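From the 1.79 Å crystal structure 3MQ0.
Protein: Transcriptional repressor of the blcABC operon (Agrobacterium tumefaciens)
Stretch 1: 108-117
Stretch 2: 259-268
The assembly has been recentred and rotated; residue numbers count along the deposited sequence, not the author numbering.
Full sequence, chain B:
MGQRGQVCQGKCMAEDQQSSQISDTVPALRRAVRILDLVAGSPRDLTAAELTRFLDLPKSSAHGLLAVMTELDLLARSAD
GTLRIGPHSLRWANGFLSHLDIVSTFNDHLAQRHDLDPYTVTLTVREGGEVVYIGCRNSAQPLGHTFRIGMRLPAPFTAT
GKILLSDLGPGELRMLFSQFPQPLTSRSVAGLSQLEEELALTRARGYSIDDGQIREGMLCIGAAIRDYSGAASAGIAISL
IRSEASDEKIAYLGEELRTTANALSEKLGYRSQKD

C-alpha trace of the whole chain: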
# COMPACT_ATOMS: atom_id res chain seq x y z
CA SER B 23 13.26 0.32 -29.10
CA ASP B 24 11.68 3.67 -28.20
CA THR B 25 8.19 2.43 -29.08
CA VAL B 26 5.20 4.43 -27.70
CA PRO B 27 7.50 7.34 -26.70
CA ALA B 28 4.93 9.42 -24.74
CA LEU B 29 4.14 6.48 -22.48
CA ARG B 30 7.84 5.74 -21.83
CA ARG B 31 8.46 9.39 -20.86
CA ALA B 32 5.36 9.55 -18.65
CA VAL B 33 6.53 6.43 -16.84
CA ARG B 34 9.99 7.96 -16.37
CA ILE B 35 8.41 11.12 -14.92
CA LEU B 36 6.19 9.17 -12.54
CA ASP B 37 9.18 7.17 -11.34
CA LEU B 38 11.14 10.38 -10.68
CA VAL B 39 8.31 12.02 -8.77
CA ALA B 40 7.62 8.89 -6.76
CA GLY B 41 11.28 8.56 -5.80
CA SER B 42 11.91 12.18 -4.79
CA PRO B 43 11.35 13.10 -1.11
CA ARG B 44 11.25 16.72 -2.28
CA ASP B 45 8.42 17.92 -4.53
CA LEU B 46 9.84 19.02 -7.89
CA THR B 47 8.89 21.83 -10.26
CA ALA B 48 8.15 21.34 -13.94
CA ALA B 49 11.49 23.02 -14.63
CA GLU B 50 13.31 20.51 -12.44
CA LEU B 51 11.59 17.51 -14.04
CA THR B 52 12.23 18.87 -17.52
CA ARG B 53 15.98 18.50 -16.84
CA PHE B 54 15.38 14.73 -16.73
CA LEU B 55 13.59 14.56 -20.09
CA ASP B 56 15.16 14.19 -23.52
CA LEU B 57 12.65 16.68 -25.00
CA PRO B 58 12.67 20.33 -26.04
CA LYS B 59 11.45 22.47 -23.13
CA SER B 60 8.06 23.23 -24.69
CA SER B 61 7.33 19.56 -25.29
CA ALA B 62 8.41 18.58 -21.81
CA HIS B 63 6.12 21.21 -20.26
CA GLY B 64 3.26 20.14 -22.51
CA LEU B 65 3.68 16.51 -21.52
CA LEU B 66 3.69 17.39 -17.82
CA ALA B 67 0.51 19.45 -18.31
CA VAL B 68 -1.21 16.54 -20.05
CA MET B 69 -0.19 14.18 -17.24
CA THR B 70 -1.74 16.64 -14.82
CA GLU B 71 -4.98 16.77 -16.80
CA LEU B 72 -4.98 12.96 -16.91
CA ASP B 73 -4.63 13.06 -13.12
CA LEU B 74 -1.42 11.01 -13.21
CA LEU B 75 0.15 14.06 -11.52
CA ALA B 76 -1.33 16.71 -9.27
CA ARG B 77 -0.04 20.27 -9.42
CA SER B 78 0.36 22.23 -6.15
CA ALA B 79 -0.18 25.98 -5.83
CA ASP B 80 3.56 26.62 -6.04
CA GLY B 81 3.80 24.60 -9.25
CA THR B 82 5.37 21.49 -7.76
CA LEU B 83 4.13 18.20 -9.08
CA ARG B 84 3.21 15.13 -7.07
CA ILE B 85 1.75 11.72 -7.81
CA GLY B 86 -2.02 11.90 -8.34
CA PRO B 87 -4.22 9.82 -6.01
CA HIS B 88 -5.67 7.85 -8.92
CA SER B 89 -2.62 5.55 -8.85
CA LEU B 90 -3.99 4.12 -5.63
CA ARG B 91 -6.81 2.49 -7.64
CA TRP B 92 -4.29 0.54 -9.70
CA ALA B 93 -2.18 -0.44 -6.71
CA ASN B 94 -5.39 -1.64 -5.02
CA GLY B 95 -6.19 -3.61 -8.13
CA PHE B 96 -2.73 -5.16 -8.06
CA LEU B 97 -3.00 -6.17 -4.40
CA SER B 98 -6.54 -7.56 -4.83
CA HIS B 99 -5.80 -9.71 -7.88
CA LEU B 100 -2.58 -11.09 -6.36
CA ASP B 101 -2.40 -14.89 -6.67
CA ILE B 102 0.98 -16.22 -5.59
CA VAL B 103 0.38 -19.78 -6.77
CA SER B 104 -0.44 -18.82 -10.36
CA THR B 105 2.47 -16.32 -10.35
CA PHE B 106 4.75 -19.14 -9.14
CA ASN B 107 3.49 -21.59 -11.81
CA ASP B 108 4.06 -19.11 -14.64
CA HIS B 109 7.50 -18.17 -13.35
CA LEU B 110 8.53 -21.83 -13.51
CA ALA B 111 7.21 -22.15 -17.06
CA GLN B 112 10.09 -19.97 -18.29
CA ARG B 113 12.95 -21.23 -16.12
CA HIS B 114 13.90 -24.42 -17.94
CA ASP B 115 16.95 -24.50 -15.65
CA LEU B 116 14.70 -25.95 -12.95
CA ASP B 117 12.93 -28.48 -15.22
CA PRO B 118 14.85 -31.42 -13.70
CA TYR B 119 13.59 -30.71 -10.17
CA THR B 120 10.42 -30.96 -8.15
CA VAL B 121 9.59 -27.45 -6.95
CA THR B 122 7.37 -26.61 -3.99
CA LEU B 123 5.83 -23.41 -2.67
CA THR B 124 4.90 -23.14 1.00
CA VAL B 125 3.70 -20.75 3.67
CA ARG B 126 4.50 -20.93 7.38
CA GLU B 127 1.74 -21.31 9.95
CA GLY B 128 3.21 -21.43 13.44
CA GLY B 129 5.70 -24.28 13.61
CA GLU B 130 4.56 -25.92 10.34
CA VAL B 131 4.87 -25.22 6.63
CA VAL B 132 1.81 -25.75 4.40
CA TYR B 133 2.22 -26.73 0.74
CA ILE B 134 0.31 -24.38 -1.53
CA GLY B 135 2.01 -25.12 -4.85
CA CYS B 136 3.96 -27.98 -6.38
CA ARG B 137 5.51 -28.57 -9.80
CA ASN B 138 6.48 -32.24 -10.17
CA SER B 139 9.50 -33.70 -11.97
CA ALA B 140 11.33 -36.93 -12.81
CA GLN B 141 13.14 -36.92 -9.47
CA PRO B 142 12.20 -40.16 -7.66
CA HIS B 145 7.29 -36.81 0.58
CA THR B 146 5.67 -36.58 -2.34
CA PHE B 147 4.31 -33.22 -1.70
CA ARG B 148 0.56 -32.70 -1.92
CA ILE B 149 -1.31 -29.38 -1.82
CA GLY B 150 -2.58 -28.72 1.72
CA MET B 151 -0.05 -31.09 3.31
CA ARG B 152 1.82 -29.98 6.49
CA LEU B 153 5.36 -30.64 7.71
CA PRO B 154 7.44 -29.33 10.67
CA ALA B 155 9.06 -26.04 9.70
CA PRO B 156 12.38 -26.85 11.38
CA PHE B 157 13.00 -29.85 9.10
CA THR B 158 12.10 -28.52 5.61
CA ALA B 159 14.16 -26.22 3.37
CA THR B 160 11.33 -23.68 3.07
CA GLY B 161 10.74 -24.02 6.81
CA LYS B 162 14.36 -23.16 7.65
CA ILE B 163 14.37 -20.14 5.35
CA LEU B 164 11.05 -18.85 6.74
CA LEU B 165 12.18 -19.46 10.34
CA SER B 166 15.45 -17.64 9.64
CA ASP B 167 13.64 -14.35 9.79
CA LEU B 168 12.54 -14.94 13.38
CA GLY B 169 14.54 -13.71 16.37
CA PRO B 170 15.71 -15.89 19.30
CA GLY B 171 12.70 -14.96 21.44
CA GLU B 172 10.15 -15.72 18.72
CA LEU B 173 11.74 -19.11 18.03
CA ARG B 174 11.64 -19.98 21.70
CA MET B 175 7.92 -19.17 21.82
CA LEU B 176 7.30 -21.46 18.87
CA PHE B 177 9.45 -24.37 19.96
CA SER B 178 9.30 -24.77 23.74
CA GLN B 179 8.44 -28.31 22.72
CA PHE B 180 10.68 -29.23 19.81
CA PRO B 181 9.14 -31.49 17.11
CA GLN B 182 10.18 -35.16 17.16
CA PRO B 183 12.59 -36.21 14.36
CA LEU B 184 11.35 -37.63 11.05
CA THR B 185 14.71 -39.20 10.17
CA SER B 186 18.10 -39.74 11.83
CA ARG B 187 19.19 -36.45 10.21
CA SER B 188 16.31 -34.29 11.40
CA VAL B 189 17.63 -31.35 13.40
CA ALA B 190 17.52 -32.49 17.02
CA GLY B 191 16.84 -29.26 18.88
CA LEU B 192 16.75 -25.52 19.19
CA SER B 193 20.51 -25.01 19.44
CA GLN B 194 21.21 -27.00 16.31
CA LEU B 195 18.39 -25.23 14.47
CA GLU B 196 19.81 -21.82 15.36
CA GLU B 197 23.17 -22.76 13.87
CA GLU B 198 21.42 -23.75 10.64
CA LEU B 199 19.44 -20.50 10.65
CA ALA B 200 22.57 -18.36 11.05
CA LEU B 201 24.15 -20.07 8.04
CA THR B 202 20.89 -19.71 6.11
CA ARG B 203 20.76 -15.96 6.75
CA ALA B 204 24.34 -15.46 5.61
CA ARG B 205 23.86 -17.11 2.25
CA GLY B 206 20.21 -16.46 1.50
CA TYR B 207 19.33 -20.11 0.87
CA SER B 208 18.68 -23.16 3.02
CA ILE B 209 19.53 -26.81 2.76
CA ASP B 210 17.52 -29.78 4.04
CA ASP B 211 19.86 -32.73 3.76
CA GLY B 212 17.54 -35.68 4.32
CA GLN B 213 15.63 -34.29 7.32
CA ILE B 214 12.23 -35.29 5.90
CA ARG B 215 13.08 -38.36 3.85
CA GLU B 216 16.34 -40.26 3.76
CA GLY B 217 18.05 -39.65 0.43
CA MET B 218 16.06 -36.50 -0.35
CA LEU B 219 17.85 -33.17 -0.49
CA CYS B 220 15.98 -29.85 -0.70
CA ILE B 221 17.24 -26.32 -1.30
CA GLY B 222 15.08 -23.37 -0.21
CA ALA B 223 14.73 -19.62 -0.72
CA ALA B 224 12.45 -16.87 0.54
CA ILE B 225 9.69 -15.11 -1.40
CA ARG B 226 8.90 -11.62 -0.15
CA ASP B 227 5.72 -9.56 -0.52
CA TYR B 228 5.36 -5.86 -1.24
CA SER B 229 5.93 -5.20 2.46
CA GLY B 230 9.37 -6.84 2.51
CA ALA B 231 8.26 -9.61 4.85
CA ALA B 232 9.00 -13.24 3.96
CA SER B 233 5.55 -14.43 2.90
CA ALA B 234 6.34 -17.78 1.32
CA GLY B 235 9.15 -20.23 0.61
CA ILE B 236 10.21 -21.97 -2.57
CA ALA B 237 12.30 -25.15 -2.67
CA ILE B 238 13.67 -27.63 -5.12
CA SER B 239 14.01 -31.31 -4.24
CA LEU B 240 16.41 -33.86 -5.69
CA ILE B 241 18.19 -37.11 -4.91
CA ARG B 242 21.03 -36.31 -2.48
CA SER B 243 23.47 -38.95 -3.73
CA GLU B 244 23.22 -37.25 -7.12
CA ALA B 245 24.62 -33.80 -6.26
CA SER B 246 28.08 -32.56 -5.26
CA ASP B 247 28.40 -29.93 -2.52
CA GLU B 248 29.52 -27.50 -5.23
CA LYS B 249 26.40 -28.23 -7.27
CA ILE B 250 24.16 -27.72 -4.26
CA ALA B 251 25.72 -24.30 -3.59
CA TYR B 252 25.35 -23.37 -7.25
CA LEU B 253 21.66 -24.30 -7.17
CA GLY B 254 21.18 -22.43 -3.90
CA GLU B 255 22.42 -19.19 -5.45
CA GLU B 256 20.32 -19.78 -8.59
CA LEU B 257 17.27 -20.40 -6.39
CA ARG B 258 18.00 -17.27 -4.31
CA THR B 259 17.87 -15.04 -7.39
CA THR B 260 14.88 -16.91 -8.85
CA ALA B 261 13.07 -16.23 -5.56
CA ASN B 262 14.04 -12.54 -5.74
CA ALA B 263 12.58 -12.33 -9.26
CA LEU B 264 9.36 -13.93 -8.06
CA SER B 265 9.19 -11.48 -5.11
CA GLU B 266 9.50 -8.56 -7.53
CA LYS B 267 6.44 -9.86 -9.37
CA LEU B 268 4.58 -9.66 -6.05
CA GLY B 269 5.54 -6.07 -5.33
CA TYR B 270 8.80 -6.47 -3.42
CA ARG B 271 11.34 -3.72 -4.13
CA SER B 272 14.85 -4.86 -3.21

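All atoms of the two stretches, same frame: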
# COMPACT_ATOMS: atom_id res chain seq x y z
N ASP B 108 3.64 -19.79 -13.41
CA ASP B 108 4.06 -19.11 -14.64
C ASP B 108 5.56 -18.78 -14.65
O ASP B 108 6.22 -18.85 -15.69
CB ASP B 108 3.23 -17.86 -14.85
CG ASP B 108 1.77 -18.18 -15.18
OD1 ASP B 108 1.47 -19.37 -15.44
OD2 ASP B 108 0.93 -17.26 -15.17
N HIS B 109 6.08 -18.43 -13.49
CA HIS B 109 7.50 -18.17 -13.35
C HIS B 109 8.30 -19.42 -13.69
O HIS B 109 9.33 -19.35 -14.36
CB HIS B 109 7.79 -17.72 -11.92
CG HIS B 109 9.13 -17.08 -11.75
ND1 HIS B 109 9.47 -15.88 -12.32
CD2 HIS B 109 10.21 -17.47 -11.02
CE1 HIS B 109 10.71 -15.56 -11.98
NE2 HIS B 109 11.18 -16.51 -11.19
N LEU B 110 7.83 -20.58 -13.23
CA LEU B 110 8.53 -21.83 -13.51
C LEU B 110 8.49 -22.20 -14.99
O LEU B 110 9.42 -22.80 -15.52
CB LEU B 110 7.97 -22.97 -12.67
CG LEU B 110 8.27 -22.89 -11.18
CD1 LEU B 110 7.76 -24.14 -10.49
CD2 LEU B 110 9.75 -22.72 -10.97
N ALA B 111 7.39 -21.83 -15.65
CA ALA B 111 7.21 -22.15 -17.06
C ALA B 111 8.29 -21.55 -17.97
O ALA B 111 8.39 -21.91 -19.13
CB ALA B 111 5.83 -21.72 -17.52
N GLN B 112 9.09 -20.63 -17.45
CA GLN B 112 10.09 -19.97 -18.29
C GLN B 112 11.51 -20.13 -17.75
O GLN B 112 12.46 -19.54 -18.27
CB GLN B 112 9.75 -18.50 -18.47
CG GLN B 112 9.69 -17.73 -17.17
CD GLN B 112 8.80 -16.51 -17.27
OE1 GLN B 112 7.72 -16.56 -17.85
NE2 GLN B 112 9.27 -15.40 -16.70
N ARG B 113 11.65 -20.92 -16.69
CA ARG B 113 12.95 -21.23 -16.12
C ARG B 113 13.27 -22.70 -16.36
O ARG B 113 13.19 -23.52 -15.44
CB ARG B 113 12.97 -20.94 -14.62
CG ARG B 113 12.87 -19.47 -14.27
CD ARG B 113 14.11 -18.72 -14.71
NE ARG B 113 14.04 -17.30 -14.37
CZ ARG B 113 14.16 -16.82 -13.14
NH1 ARG B 113 14.33 -17.65 -12.12
NH2 ARG B 113 14.09 -15.51 -12.92
N HIS B 114 13.61 -23.03 -17.59
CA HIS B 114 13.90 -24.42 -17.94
C HIS B 114 15.09 -24.97 -17.15
O HIS B 114 15.31 -26.18 -17.13
CB HIS B 114 14.10 -24.56 -19.45
CG HIS B 114 12.88 -24.19 -20.24
ND1 HIS B 114 12.44 -22.89 -20.37
CD2 HIS B 114 12.00 -24.96 -20.92
CE1 HIS B 114 11.35 -22.87 -21.11
NE2 HIS B 114 11.06 -24.11 -21.46
N ASP B 115 15.84 -24.09 -16.51
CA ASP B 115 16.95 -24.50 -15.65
C ASP B 115 16.47 -25.43 -14.54
O ASP B 115 17.19 -26.33 -14.11
CB ASP B 115 17.61 -23.27 -15.00
CG ASP B 115 17.64 -22.06 -15.92
OD1 ASP B 115 18.74 -21.73 -16.41
OD2 ASP B 115 16.56 -21.46 -16.15
N LEU B 116 15.25 -25.19 -14.07
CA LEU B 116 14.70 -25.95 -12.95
C LEU B 116 13.84 -27.14 -13.39
O LEU B 116 13.26 -27.84 -12.55
CB LEU B 116 13.87 -25.03 -12.06
CG LEU B 116 14.61 -23.83 -11.46
CD1 LEU B 116 13.63 -22.97 -10.71
CD2 LEU B 116 15.75 -24.30 -10.55
N ASP B 117 13.74 -27.37 -14.69
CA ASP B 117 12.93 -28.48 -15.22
C ASP B 117 13.23 -29.83 -14.58
O ASP B 117 12.31 -30.64 -14.40
CB ASP B 117 13.09 -28.60 -16.75
CG ASP B 117 12.27 -27.56 -17.52
OD1 ASP B 117 11.63 -26.69 -16.88
OD2 ASP B 117 12.29 -27.61 -18.77
N THR B 259 18.19 -16.10 -6.43
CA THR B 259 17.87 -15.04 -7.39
C THR B 259 16.52 -15.27 -8.09
O THR B 259 15.82 -14.32 -8.45
CB THR B 259 19.00 -14.83 -8.41
OG1 THR B 259 19.31 -16.08 -9.03
CG2 THR B 259 20.25 -14.31 -7.70
N THR B 260 16.19 -16.53 -8.32
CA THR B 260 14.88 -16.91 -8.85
C THR B 260 13.80 -16.43 -7.89
O THR B 260 12.79 -15.85 -8.30
CB THR B 260 14.76 -18.45 -9.02
OG1 THR B 260 15.64 -18.88 -10.07
CG2 THR B 260 13.32 -18.88 -9.34
N ALA B 261 14.01 -16.66 -6.59
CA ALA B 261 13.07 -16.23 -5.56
C ALA B 261 12.94 -14.71 -5.53
O ALA B 261 11.84 -14.19 -5.39
CB ALA B 261 13.51 -16.75 -4.19
N ASN B 262 14.06 -14.00 -5.62
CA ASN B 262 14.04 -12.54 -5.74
C ASN B 262 13.22 -12.04 -6.93
O ASN B 262 12.48 -11.06 -6.83
CB ASN B 262 15.47 -11.98 -5.77
CG ASN B 262 16.17 -12.12 -4.43
OD1 ASN B 262 15.53 -12.38 -3.42
ND2 ASN B 262 17.49 -11.96 -4.42
N ALA B 263 13.34 -12.72 -8.07
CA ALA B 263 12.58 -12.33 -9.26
C ALA B 263 11.09 -12.57 -9.04
O ALA B 263 10.25 -11.78 -9.46
CB ALA B 263 13.06 -13.09 -10.49
N LEU B 264 10.76 -13.67 -8.37
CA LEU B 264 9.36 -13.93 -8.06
C LEU B 264 8.80 -12.88 -7.09
O LEU B 264 7.67 -12.41 -7.27
CB LEU B 264 9.21 -15.34 -7.46
CG LEU B 264 7.82 -15.95 -7.34
CD1 LEU B 264 7.07 -15.86 -8.65
CD2 LEU B 264 7.94 -17.41 -6.90
N SER B 265 9.58 -12.52 -6.07
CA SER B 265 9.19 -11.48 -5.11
C SER B 265 8.88 -10.14 -5.79
O SER B 265 7.91 -9.46 -5.45
CB SER B 265 10.31 -11.27 -4.08
OG SER B 265 10.51 -12.48 -3.35
N GLU B 266 9.71 -9.78 -6.76
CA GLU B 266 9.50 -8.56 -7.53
C GLU B 266 8.14 -8.58 -8.23
O GLU B 266 7.43 -7.57 -8.28
CB GLU B 266 10.62 -8.36 -8.54
CG GLU B 266 10.60 -6.99 -9.17
CD GLU B 266 11.82 -6.73 -10.03
OE1 GLU B 266 11.90 -7.31 -11.14
OE2 GLU B 266 12.71 -5.97 -9.60
N LYS B 267 7.74 -9.73 -8.73
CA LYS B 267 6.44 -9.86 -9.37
C LYS B 267 5.31 -9.64 -8.38
O LYS B 267 4.21 -9.32 -8.78
CB LYS B 267 6.31 -11.23 -10.04
CG LYS B 267 7.23 -11.39 -11.23
CD LYS B 267 7.04 -12.75 -11.89
CE LYS B 267 7.85 -12.85 -13.18
NZ LYS B 267 7.86 -14.24 -13.72
N LEU B 268 5.60 -9.79 -7.09
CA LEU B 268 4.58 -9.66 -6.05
C LEU B 268 4.61 -8.30 -5.37
O LEU B 268 3.86 -8.06 -4.42
CB LEU B 268 4.73 -10.78 -5.01
CG LEU B 268 4.66 -12.21 -5.54
CD1 LEU B 268 4.91 -13.20 -4.41
CD2 LEU B 268 3.31 -12.46 -6.20

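What holds the two stretches together most firmly? The shortest hydrogen bond between them runs from Lys267 NZ to His109 ND1, at 2.7 Å. The lysine side chain, with chi2, chi3 and chi4 all t, reaches out along its full length and brings its amino group to the edge of the imidazole, near the ring plane, where the lone pair of ND1 lies. With ND1 acting as acceptor, the other ring nitrogen is left to donate: His109 NE2 gives a weak hydrogen bond to Thr260 O, 3.4 Å away with an N-H...O angle of 128°. That carbonyl also accepts the helical bond from Leu264 N, at 3.0 Å from Thr260 O, so the histidine adds to a backbone bond already in place.

Do the other close polar pairs add further bonds? Distance alone would suggest so, but the geometry does not support it. Arg113 NH1 lies only 2.7 Å from Thr260 OG1, near the guanidinium plane, yet the angle is poor for a hydrogen bond; the threonine hydroxyl is satisfied elsewhere in the structure. Gln112 NE2 comes within 3.5 Å of Lys267 NZ, but both groups are donors, and the approach is a contact and not a bond.

How is the histidine ring accommodated? His109 points its CA-to-CB bond toward the helix of stretch 2 and, with chi1 in t, fits as a knob into a hole formed by Thr260, Ala263, Leu264 and Lys267. These positions fall at i, i+3, i+4 and i+7 along the helix, the spacing that gathers side chains on one helical face. Leu264 CB covers one face of the ring, while Leu264 CD1 packs 3.8 Å from His109 CB. Ala263 CB approaches His109 CE1 at 3.7 Å, and Thr260 CG2 is also 3.7 Å from His109 NE2. The same side chain thus combines its polar contacts with close packing in a buried setting.

What extends the packing beyond this pocket? At the end of the type I turn from Leu110 to Arg113, the CA-to-CB bond of Arg113 points toward the same helix. Its guanidinium meets Ala263 edge-on, with NH2 of Arg113 3.6 Å from CB of Ala263, so the small alanine side chain touches both His109 and Arg113. Farther along, in the 3-10 segment, the buried Leu116 makes a looser contact, its CD1 lying 4.3 Å from Thr260 CG2. Altogether the two stretches bury 338 Å², counting both sides, with His109 contributing the largest share of any residue.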